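Local coordinates for carbohydrate-binding protein (Flavonifractor plautii, PDB 6N1B) that probably removes the acetyl group from N-acetylgalactosamine of the A blood group antigen, and binds calcium and the blood group B trisaccharide, at residues G34-F38 with R388-A392; Q51-V57 with A71-V77; D93-W97 with M352-Y356. All coordinates share one frame; numbering follows the deposited sequence.

Interaction 1: residues G34-F38 with R388-A392; sequences GYQDF and RIGYA
The backbone N-H of Gln36 points almost straight (167°) at the carbonyl oxygen of Ile389, 2.9 Å from Gln36 N to Ile389 O. Two waters brace this single direct bond: one links Gly34 O to Tyr391 N, the other links Gln36 O to Ile389 N, so backbone groups on both sides of it are also tied. Tyr35 lies over Arg388. Its CG, set between the backbone N and carbonyl carbon (chi1 58°), swings the ring over Arg388, whose methylenes cross one ring face, with Arg388 CG 3.8 Å from the ring centroid. Ring and guanidinium are only 16° from parallel; Tyr35 OH sits over the guanidinium face but bonds to Ala369 O, while Arg388 NH1 reaches Asp49 O. A long arginine suits this place, covering a ring with methylenes and still carrying its N-H donors to Asp49 O. Gly390 has no side chain, and Tyr35 CB packs on Gly390 CA at 3.9 Å. Beyond it, Gln36 NE2 rests 3.5 Å from Tyr391 CB while Gln36 OE1 accepts from Trp97 NE1. Ile389 CD1 stands over the centre of the Phe38 ring, a CH-pi contact, and Ile389 CG2 touches Phe38 CE1 at 3.6 Å. Residues 34-38 follow strand 30-31, which pairs with strand 385-395, the last strand of that sheet, consistent with the "velcro" closure of a beta-propeller.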
loop_
_atom_site.group_PDB
_atom_site.type_symbol
_atom_site.label_atom_id
_atom_site.label_comp_id
_atom_site.label_asym_id
_atom_site.label_seq_id
_atom_site.Cartn_x
_atom_site.Cartn_y
_atom_site.Cartn_z
ATOM N N GLY A 34 3.097 19.942 3.477
ATOM C CA GLY A 34 2.265 19.708 2.278
ATOM C C GLY A 34 2.131 18.182 2.008
ATOM O O GLY A 34 2.143 17.401 2.981
ATOM N N TYR A 35 1.988 17.857 0.749
ATOM C CA TYR A 35 1.841 16.476 0.353
ATOM C C TYR A 35 2.423 16.282 -1.030
ATOM O O TYR A 35 3.085 17.234 -1.517
ATOM C CB TYR A 35 0.424 15.941 0.571
ATOM C CG TYR A 35 -0.612 16.741 -0.179
ATOM C CD1 TYR A 35 -0.788 16.634 -1.572
ATOM C CD2 TYR A 35 -1.432 17.651 0.495
ATOM C CE1 TYR A 35 -1.785 17.395 -2.247
ATOM C CE2 TYR A 35 -2.400 18.427 -0.204
ATOM C CZ TYR A 35 -2.585 18.278 -1.552
ATOM O OH TYR A 35 -3.502 19.014 -2.250
ATOM N N GLN A 36 2.306 15.085 -1.642
ATOM C CA GLN A 36 2.935 14.841 -2.930
ATOM C C GLN A 36 1.880 14.797 -3.960
ATOM O O GLN A 36 0.753 14.346 -3.778
ATOM C CB GLN A 36 3.767 13.543 -2.903
ATOM C CG GLN A 36 4.988 13.689 -2.028
ATOM C CD GLN A 36 5.936 12.526 -2.071
ATOM O OE1 GLN A 36 5.648 11.484 -2.638
ATOM N NE2 GLN A 36 7.079 12.679 -1.381
ATOM N N ASP A 37 2.207 15.320 -5.173
ATOM C CA ASP A 37 1.232 15.333 -6.275
ATOM C C ASP A 37 1.201 14.021 -7.020
ATOM O O ASP A 37 2.128 13.668 -7.692
ATOM C CB ASP A 37 1.498 16.496 -7.213
ATOM C CG ASP A 37 1.193 17.772 -6.569
ATOM O OD1 ASP A 37 0.064 18.036 -6.050
ATOM O OD2 ASP A 37 2.123 18.592 -6.514
ATOM N N PHE A 38 0.129 13.306 -6.932
ATOM C CA PHE A 38 -0.145 12.132 -7.724
ATOM C C PHE A 38 -1.305 12.419 -8.669
ATOM O O PHE A 38 -2.319 12.957 -8.192
ATOM C CB PHE A 38 -0.492 10.913 -6.879
ATOM C CG PHE A 38 0.641 10.291 -6.085
ATOM C CD1 PHE A 38 1.286 10.868 -4.988
ATOM C CD2 PHE A 38 1.133 9.058 -6.505
ATOM C CE1 PHE A 38 2.341 10.243 -4.341
ATOM C CE2 PHE A 38 2.174 8.465 -5.861
ATOM C CZ PHE A 38 2.765 9.056 -4.813
ATOM N N ARG A 388 -5.420 12.252 0.265
ATOM C CA ARG A 388 -4.137 12.564 -0.360
ATOM C C ARG A 388 -3.030 11.626 0.147
ATOM O O ARG A 388 -3.180 10.886 1.143
ATOM C CB ARG A 388 -3.673 14.018 0.037
ATOM C CG ARG A 388 -4.574 15.173 -0.315
ATOM C CD ARG A 388 -4.774 15.365 -1.816
ATOM N NE ARG A 388 -5.587 16.554 -1.993
ATOM C CZ ARG A 388 -6.191 16.900 -3.100
ATOM N NH1 ARG A 388 -6.090 16.148 -4.211
ATOM N NH2 ARG A 388 -6.932 18.025 -3.124
ATOM N N ILE A 389 -1.879 11.712 -0.540
ATOM C CA ILE A 389 -0.643 11.005 -0.172
ATOM C C ILE A 389 0.441 12.015 0.075
ATOM O O ILE A 389 0.697 12.894 -0.782
ATOM C CB ILE A 389 -0.179 10.060 -1.337
ATOM C CG1 ILE A 389 -1.201 8.944 -1.548
ATOM C CG2 ILE A 389 1.193 9.493 -1.045
ATOM C CD1 ILE A 389 -1.031 8.222 -2.915
ATOM N N GLY A 390 1.090 11.878 1.234
ATOM C CA GLY A 390 2.237 12.678 1.634
ATOM C C GLY A 390 3.438 11.849 2.057
ATOM O O GLY A 390 3.513 10.684 1.657
ATOM N N TYR A 391 4.328 12.435 2.868
ATOM C CA TYR A 391 5.577 11.830 3.147
ATOM C C TYR A 391 6.063 12.218 4.504
ATOM O O TYR A 391 5.872 13.361 4.982
ATOM C CB TYR A 391 6.609 12.273 2.079
ATOM C CG TYR A 391 7.999 11.664 2.221
ATOM C CD1 TYR A 391 8.284 10.371 1.825
ATOM C CD2 TYR A 391 9.019 12.406 2.805
ATOM C CE1 TYR A 391 9.529 9.804 2.030
ATOM C CE2 TYR A 391 10.314 11.827 2.976
ATOM C CZ TYR A 391 10.532 10.528 2.547
ATOM O OH TYR A 391 11.826 9.979 2.751
ATOM N N ALA A 392 6.732 11.265 5.207
ATOM C CA ALA A 392 7.385 11.495 6.475
ATOM C C ALA A 392 8.670 10.692 6.534
ATOM O O ALA A 392 8.808 9.694 5.845
ATOM C CB ALA A 392 6.411 11.098 7.562
HETATM O O HOH W 1 3.740 15.285 3.522
HETATM O O HOH W 2 -1.675 13.350 -2.827
#

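Interaction 2: residues Q51-V57 with A71-V77. With CA (calcium ion), chain D.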
loop_
_atom_site.group_PDB
_atom_site.type_symbol
_atom_site.label_atom_id
_atom_site.label_comp_id
_atom_site.label_asym_id
_atom_site.label_seq_id
_atom_site.Cartn_x
_atom_site.Cartn_y
_atom_site.Cartn_z
ATOM N N GLN A 51 -7.447 13.247 -5.953
ATOM C CA GLN A 51 -7.528 12.576 -4.668
ATOM C C GLN A 51 -7.045 11.098 -4.823
ATOM O O GLN A 51 -7.483 10.431 -5.759
ATOM C CB GLN A 51 -8.925 12.664 -4.068
ATOM C CG GLN A 51 -9.387 14.097 -3.794
ATOM C CD GLN A 51 -10.734 14.109 -3.177
ATOM O OE1 GLN A 51 -10.866 13.573 -2.061
ATOM N NE2 GLN A 51 -11.737 14.652 -3.856
ATOM N N VAL A 52 -6.217 10.691 -3.849
ATOM C CA VAL A 52 -5.463 9.476 -4.007
ATOM C C VAL A 52 -5.214 8.880 -2.610
ATOM O O VAL A 52 -5.177 9.586 -1.598
ATOM C CB VAL A 52 -4.115 9.679 -4.718
ATOM C CG1 VAL A 52 -4.306 9.990 -6.220
ATOM C CG2 VAL A 52 -3.291 10.788 -4.058
ATOM N N THR A 53 -5.026 7.510 -2.610
ATOM C CA THR A 53 -4.728 6.790 -1.366
ATOM C C THR A 53 -3.916 5.567 -1.628
ATOM O O THR A 53 -3.734 5.133 -2.771
ATOM C CB THR A 53 -6.113 6.483 -0.642
ATOM O OG1 THR A 53 -5.845 6.160 0.706
ATOM C CG2 THR A 53 -6.821 5.356 -1.331
ATOM N N HIS A 54 -3.484 5.003 -0.507
ATOM C CA HIS A 54 -2.873 3.678 -0.538
ATOM C C HIS A 54 -1.719 3.518 -1.548
ATOM O O HIS A 54 -1.752 2.708 -2.479
ATOM C CB HIS A 54 -3.923 2.597 -0.729
ATOM C CG HIS A 54 -3.550 1.190 -0.351
ATOM N ND1 HIS A 54 -2.569 0.372 -0.920
ATOM C CD2 HIS A 54 -4.247 0.486 0.608
ATOM C CE1 HIS A 54 -2.696 -0.814 -0.264
ATOM N NE2 HIS A 54 -3.657 -0.734 0.644
ATOM N N PRO A 55 -0.671 4.342 -1.354
ATOM C CA PRO A 55 0.477 4.173 -2.175
ATOM C C PRO A 55 1.179 2.851 -1.858
ATOM O O PRO A 55 1.182 2.437 -0.704
ATOM C CB PRO A 55 1.389 5.342 -1.836
ATOM C CG PRO A 55 1.055 5.557 -0.369
ATOM C CD PRO A 55 -0.430 5.319 -0.266
ATOM N N ASP A 56 1.966 2.374 -2.831
ATOM C CA ASP A 56 2.993 1.368 -2.583
ATOM C C ASP A 56 4.236 1.690 -3.443
ATOM O O ASP A 56 4.062 1.753 -4.692
ATOM C CB ASP A 56 2.493 -0.053 -2.792
ATOM C CG ASP A 56 3.414 -1.017 -2.055
ATOM O OD1 ASP A 56 3.650 -0.844 -0.841
ATOM O OD2 ASP A 56 4.009 -1.923 -2.737
ATOM N N VAL A 57 5.333 1.958 -2.736
ATOM C CA VAL A 57 6.491 2.450 -3.440
ATOM C C VAL A 57 7.572 1.377 -3.486
ATOM O O VAL A 57 7.761 0.648 -2.503
ATOM C CB VAL A 57 7.021 3.698 -2.700
ATOM C CG1 VAL A 57 8.276 4.248 -3.345
ATOM C CG2 VAL A 57 5.973 4.806 -2.742
ATOM N N ALA A 71 5.846 3.666 -8.202
ATOM C CA ALA A 71 4.776 3.575 -7.253
ATOM C C ALA A 71 3.519 3.113 -7.965
ATOM O O ALA A 71 3.191 3.552 -9.068
ATOM C CB ALA A 71 4.549 4.891 -6.498
ATOM N N VAL A 72 2.743 2.282 -7.240
ATOM C CA VAL A 72 1.339 2.023 -7.602
ATOM C C VAL A 72 0.450 2.672 -6.542
ATOM O O VAL A 72 0.884 2.823 -5.391
ATOM C CB VAL A 72 1.105 0.506 -7.730
ATOM C CG1 VAL A 72 1.243 -0.245 -6.371
ATOM C CG2 VAL A 72 -0.272 0.188 -8.427
ATOM N N TYR A 73 -0.726 3.099 -6.927
ATOM C CA TYR A 73 -1.600 3.774 -6.008
ATOM C C TYR A 73 -3.010 3.717 -6.604
ATOM O O TYR A 73 -3.228 3.258 -7.737
ATOM C CB TYR A 73 -1.168 5.259 -5.808
ATOM C CG TYR A 73 -1.215 6.098 -7.056
ATOM C CD1 TYR A 73 -0.250 5.952 -8.069
ATOM C CD2 TYR A 73 -2.228 6.956 -7.301
ATOM C CE1 TYR A 73 -0.335 6.641 -9.226
ATOM C CE2 TYR A 73 -2.324 7.678 -8.518
ATOM C CZ TYR A 73 -1.346 7.507 -9.426
ATOM O OH TYR A 73 -1.388 8.212 -10.623
ATOM N N THR A 74 -4.001 4.193 -5.822
ATOM C CA THR A 74 -5.399 4.270 -6.372
ATOM C C THR A 74 -5.961 5.644 -6.074
ATOM O O THR A 74 -5.978 6.074 -4.914
ATOM C CB THR A 74 -6.294 3.256 -5.690
ATOM O OG1 THR A 74 -6.086 3.295 -4.255
ATOM C CG2 THR A 74 -6.048 1.864 -6.164
ATOM N N PRO A 75 -6.496 6.314 -7.081
ATOM C CA PRO A 75 -7.375 7.392 -6.788
ATOM C C PRO A 75 -8.462 6.989 -5.870
ATOM O O PRO A 75 -8.853 5.813 -5.789
ATOM C CB PRO A 75 -8.009 7.742 -8.201
ATOM C CG PRO A 75 -6.938 7.249 -9.167
ATOM C CD PRO A 75 -6.470 5.986 -8.519
ATOM N N ASN A 76 -9.070 7.928 -5.124
ATOM C CA ASN A 76 -10.307 7.647 -4.392
ATOM C C ASN A 76 -10.991 8.940 -4.025
ATOM O O ASN A 76 -10.323 9.949 -3.804
ATOM C CB ASN A 76 -10.080 6.794 -3.139
ATOM C CG ASN A 76 -11.301 5.966 -2.769
ATOM O OD1 ASN A 76 -12.135 5.661 -3.623
ATOM N ND2 ASN A 76 -11.382 5.619 -1.432
ATOM N N VAL A 77 -12.331 8.878 -3.928
ATOM C CA VAL A 77 -13.162 9.976 -3.403
ATOM C C VAL A 77 -14.200 9.377 -2.475
ATOM O O VAL A 77 -14.507 8.178 -2.589
ATOM C CB VAL A 77 -13.850 10.749 -4.591
ATOM C CG1 VAL A 77 -12.801 11.348 -5.519
ATOM C CG2 VAL A 77 -14.834 9.912 -5.322
HETATM CA CA CA D . 4.940 -2.892 -0.550
HETATM O O HOH W 3 -3.695 1.441 -3.906
HETATM O O HOH W 4 6.865 -2.056 -2.364
HETATM O O HOH W 5 6.624 -1.586 0.426
HETATM O O HOH W 6 5.625 -4.928 0.517
HETATM O O HOH W 7 5.427 -4.656 -2.171
#
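Backbone hydrogen bonds join Q51-V57 to A71-V77 as antiparallel strands. Asp56 and Val72 form one hydrogen-bonded pair, with Asp56 N to Val72 O at 2.8 Å and Val72 N to Asp56 O at 2.9 Å; Thr53 and Thr74 form another. Between them the register slips by one in a beta bulge: His54 takes a positive phi (52°), and Pro55, with no N-H to offer, fits a position that breaks the regular pairing. Water joins His54 O to Thr74 OG1 here. Past the strand end, Asn76 N donates to Gln51 O (3.0 Å).

On the face bearing Val57 and Ala71, Val57 CG2 meets Ala71 CB at 4.0 Å; Val52 CG1 lies 3.8 Å from Tyr73 CE2.

Metal binding belongs to Asp56, whose carboxylate grips calcium with both oxygens, OD1 at 2.4 Å and OD2 at 2.6 Å. Four waters, Asp122 and Asp274 complete the site, and Arg336 NH1 also holds Asp56 OD1.

Strand 67-75 is flanked on its other edge by strand 87-91, Val72 packs on strand 116-126 of another sheet, and Val52 and Thr53 touch strand 385-395.

Interaction 3: residues D93-W97 with M352-Y356; sequences DGVHW and MRVWY
Trp355 NE1 donates to Gly94 O, 2.9 Å away and nearly straight at 167°, with the oxygen lying in the plane of the indole. The donor is tilted somewhat from the carbonyl plane. Tryptophan suits the place because it can carry one N-H donor far from its own strand while the rest of the ring stays apolar. That ring also receives Trp97, whose CZ2 approaches to 3.8 Å from Trp355 NE1; the two indoles form an offset edge-to-face pair, planes at 72°, with the edge of Trp97 turned toward the face of Trp355. Arg353 comes alongside. Its chain, bent at chi3 (65°), lays one face of the guanidinium over Trp355 CH2 and turns its edge to the loop, where NH2 makes a weak bond of 3.4 Å to Asp93 O and a 2.9 Å bond to a water that also reaches Gly94 O.

In the five-bladed propeller suggested by the five antiparallel sheets, this contact joins the loop after strand 87-91, in what is probably the first blade, to strand 351-361 of the last.

The loop is shaped by Asp93. Its OD1 accepts from Val95 N at 2.9 Å, an Asx turn, and from His96 N at 2.8 Å, while OD2 accepts a hydrogen bond from His96 ND1 in the imidazole plane (2.7 Å). Gly94 has a positive phi at which a side chain would press on the preceding carbonyl oxygen; a CB would also point at Arg353 NH2 and Trp355 CZ2, so its absence lets both come close. Further out, Ser91 OG bonds to Asp93 N, Gly94 N and His96 O. Phe38 stacks on Trp97, and Tyr391 meets Trp355 edge-to-face while its hydroxyl holds Arg353 NE. Glu342 forms a salt bridge with Arg353 NH1, which Tyr69 OH also meets.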
loop_
_atom_site.group_PDB
_atom_site.type_symbol
_atom_site.label_atom_id
_atom_site.label_comp_id
_atom_site.label_asym_id
_atom_site.label_seq_id
_atom_site.Cartn_x
_atom_site.Cartn_y
_atom_site.Cartn_z
ATOM N N ASP A 93 13.332 10.831 -7.558
ATOM C CA ASP A 93 13.602 11.341 -6.237
ATOM C C ASP A 93 12.648 10.890 -5.097
ATOM O O ASP A 93 12.911 11.161 -3.931
ATOM C CB ASP A 93 13.755 12.870 -6.270
ATOM C CG ASP A 93 12.513 13.624 -6.734
ATOM O OD1 ASP A 93 11.424 13.041 -6.839
ATOM O OD2 ASP A 93 12.665 14.821 -7.068
ATOM N N GLY A 94 11.558 10.204 -5.428
ATOM C CA GLY A 94 10.574 9.912 -4.406
ATOM C C GLY A 94 9.687 11.037 -3.963
ATOM O O GLY A 94 9.016 10.876 -2.989
ATOM N N VAL A 95 9.671 12.127 -4.741
ATOM C CA VAL A 95 8.943 13.296 -4.454
ATOM C C VAL A 95 8.081 13.779 -5.597
ATOM O O VAL A 95 6.891 14.087 -5.419
ATOM C CB VAL A 95 9.845 14.459 -3.912
ATOM C CG1 VAL A 95 9.076 15.766 -3.700
ATOM C CG2 VAL A 95 10.560 14.046 -2.648
ATOM N N HIS A 96 8.741 13.940 -6.731
ATOM C CA HIS A 96 8.092 14.418 -7.932
ATOM C C HIS A 96 7.798 13.221 -8.813
ATOM O O HIS A 96 8.727 12.560 -9.292
ATOM C CB HIS A 96 9.016 15.423 -8.654
ATOM C CG HIS A 96 9.431 16.540 -7.763
ATOM N ND1 HIS A 96 10.635 16.554 -7.111
ATOM C CD2 HIS A 96 8.730 17.625 -7.333
ATOM C CE1 HIS A 96 10.693 17.678 -6.387
ATOM N NE2 HIS A 96 9.540 18.342 -6.506
ATOM N N TRP A 97 6.558 12.898 -9.027
ATOM C CA TRP A 97 6.136 11.671 -9.698
ATOM C C TRP A 97 5.646 12.047 -11.095
ATOM O O TRP A 97 4.953 13.082 -11.286
ATOM C CB TRP A 97 4.996 11.052 -8.891
ATOM C CG TRP A 97 5.413 10.591 -7.534
ATOM C CD1 TRP A 97 5.271 11.271 -6.350
ATOM C CD2 TRP A 97 6.133 9.411 -7.229
ATOM N NE1 TRP A 97 5.887 10.612 -5.318
ATOM C CE2 TRP A 97 6.412 9.430 -5.819
ATOM C CE3 TRP A 97 6.621 8.336 -7.980
ATOM C CZ2 TRP A 97 7.081 8.380 -5.207
ATOM C CZ3 TRP A 97 7.232 7.321 -7.338
ATOM C CH2 TRP A 97 7.513 7.331 -5.976
ATOM N N MET A 352 14.215 5.772 7.800
ATOM C CA MET A 352 12.859 5.293 7.497
ATOM C C MET A 352 12.208 6.346 6.579
ATOM O O MET A 352 11.994 7.495 7.035
ATOM C CB MET A 352 12.092 5.106 8.758
ATOM C CG MET A 352 12.498 3.837 9.399
ATOM S SD MET A 352 11.966 2.283 8.737
ATOM C CE MET A 352 10.252 2.263 9.188
ATOM N N ARG A 353 11.842 5.934 5.378
ATOM C CA ARG A 353 11.186 6.781 4.353
ATOM C C ARG A 353 9.769 6.297 4.222
ATOM O O ARG A 353 9.585 5.133 3.855
ATOM C CB ARG A 353 11.930 6.779 3.067
ATOM C CG ARG A 353 13.397 7.246 3.196
ATOM C CD ARG A 353 14.109 7.324 1.885
ATOM N NE ARG A 353 13.537 8.333 1.022
ATOM C CZ ARG A 353 13.932 8.490 -0.230
ATOM N NH1 ARG A 353 14.867 7.782 -0.738
ATOM N NH2 ARG A 353 13.340 9.443 -1.036
ATOM N N VAL A 354 8.769 7.155 4.506
ATOM C CA VAL A 354 7.388 6.708 4.611
ATOM C C VAL A 354 6.523 7.523 3.722
ATOM O O VAL A 354 6.365 8.763 3.938
ATOM C CB VAL A 354 6.867 6.684 6.048
ATOM C CG1 VAL A 354 5.438 6.186 6.115
ATOM C CG2 VAL A 354 7.844 5.867 6.949
ATOM N N TRP A 355 5.886 6.950 2.735
ATOM C CA TRP A 355 4.832 7.588 1.870
ATOM C C TRP A 355 3.549 7.223 2.519
ATOM O O TRP A 355 3.125 6.057 2.526
ATOM C CB TRP A 355 4.974 7.125 0.429
ATOM C CG TRP A 355 6.234 7.600 -0.248
ATOM C CD1 TRP A 355 6.309 8.694 -1.038
ATOM C CD2 TRP A 355 7.567 7.030 -0.194
ATOM N NE1 TRP A 355 7.628 8.845 -1.429
ATOM C CE2 TRP A 355 8.407 7.830 -0.968
ATOM C CE3 TRP A 355 8.136 5.889 0.418
ATOM C CZ2 TRP A 355 9.757 7.577 -1.087
ATOM C CZ3 TRP A 355 9.441 5.618 0.273
ATOM C CH2 TRP A 355 10.260 6.472 -0.470
ATOM N N TYR A 356 2.892 8.210 3.192
ATOM C CA TYR A 356 1.684 7.963 3.938
ATOM C C TYR A 356 0.480 8.528 3.287
ATOM O O TYR A 356 0.514 9.685 2.829
ATOM C CB TYR A 356 1.792 8.408 5.409
ATOM C CG TYR A 356 1.676 9.889 5.738
ATOM C CD1 TYR A 356 2.805 10.714 5.702
ATOM C CD2 TYR A 356 0.536 10.398 6.172
ATOM C CE1 TYR A 356 2.730 12.068 6.116
ATOM C CE2 TYR A 356 0.438 11.698 6.622
ATOM C CZ TYR A 356 1.494 12.538 6.629
ATOM O OH TYR A 356 1.459 13.819 7.069
HETATM O O HOH W 8 10.930 11.077 -0.572
#

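The three contacts cluster where the first and last sheets of the probable propeller meet. Centres of interactions 1 and 3 lie about 8 Å apart, those of 1 and 2 about 10 Å, and those of 2 and 3 about 13 Å. Interactions 1 and 3 share a sheet, their strands 385-395 and 351-361 being neighbours, whereas interaction 2 builds the sheet of strands 52-60 and 67-75. Val57 and Pro55 of interaction 2 pack against Trp355 of interaction 3. Along the chain, both others are nested within the span of interaction 1, and interaction 2 closes before interaction 3 opens. The first and last sheets are thus joined beside a calcium-binding strand, probably closing the ring.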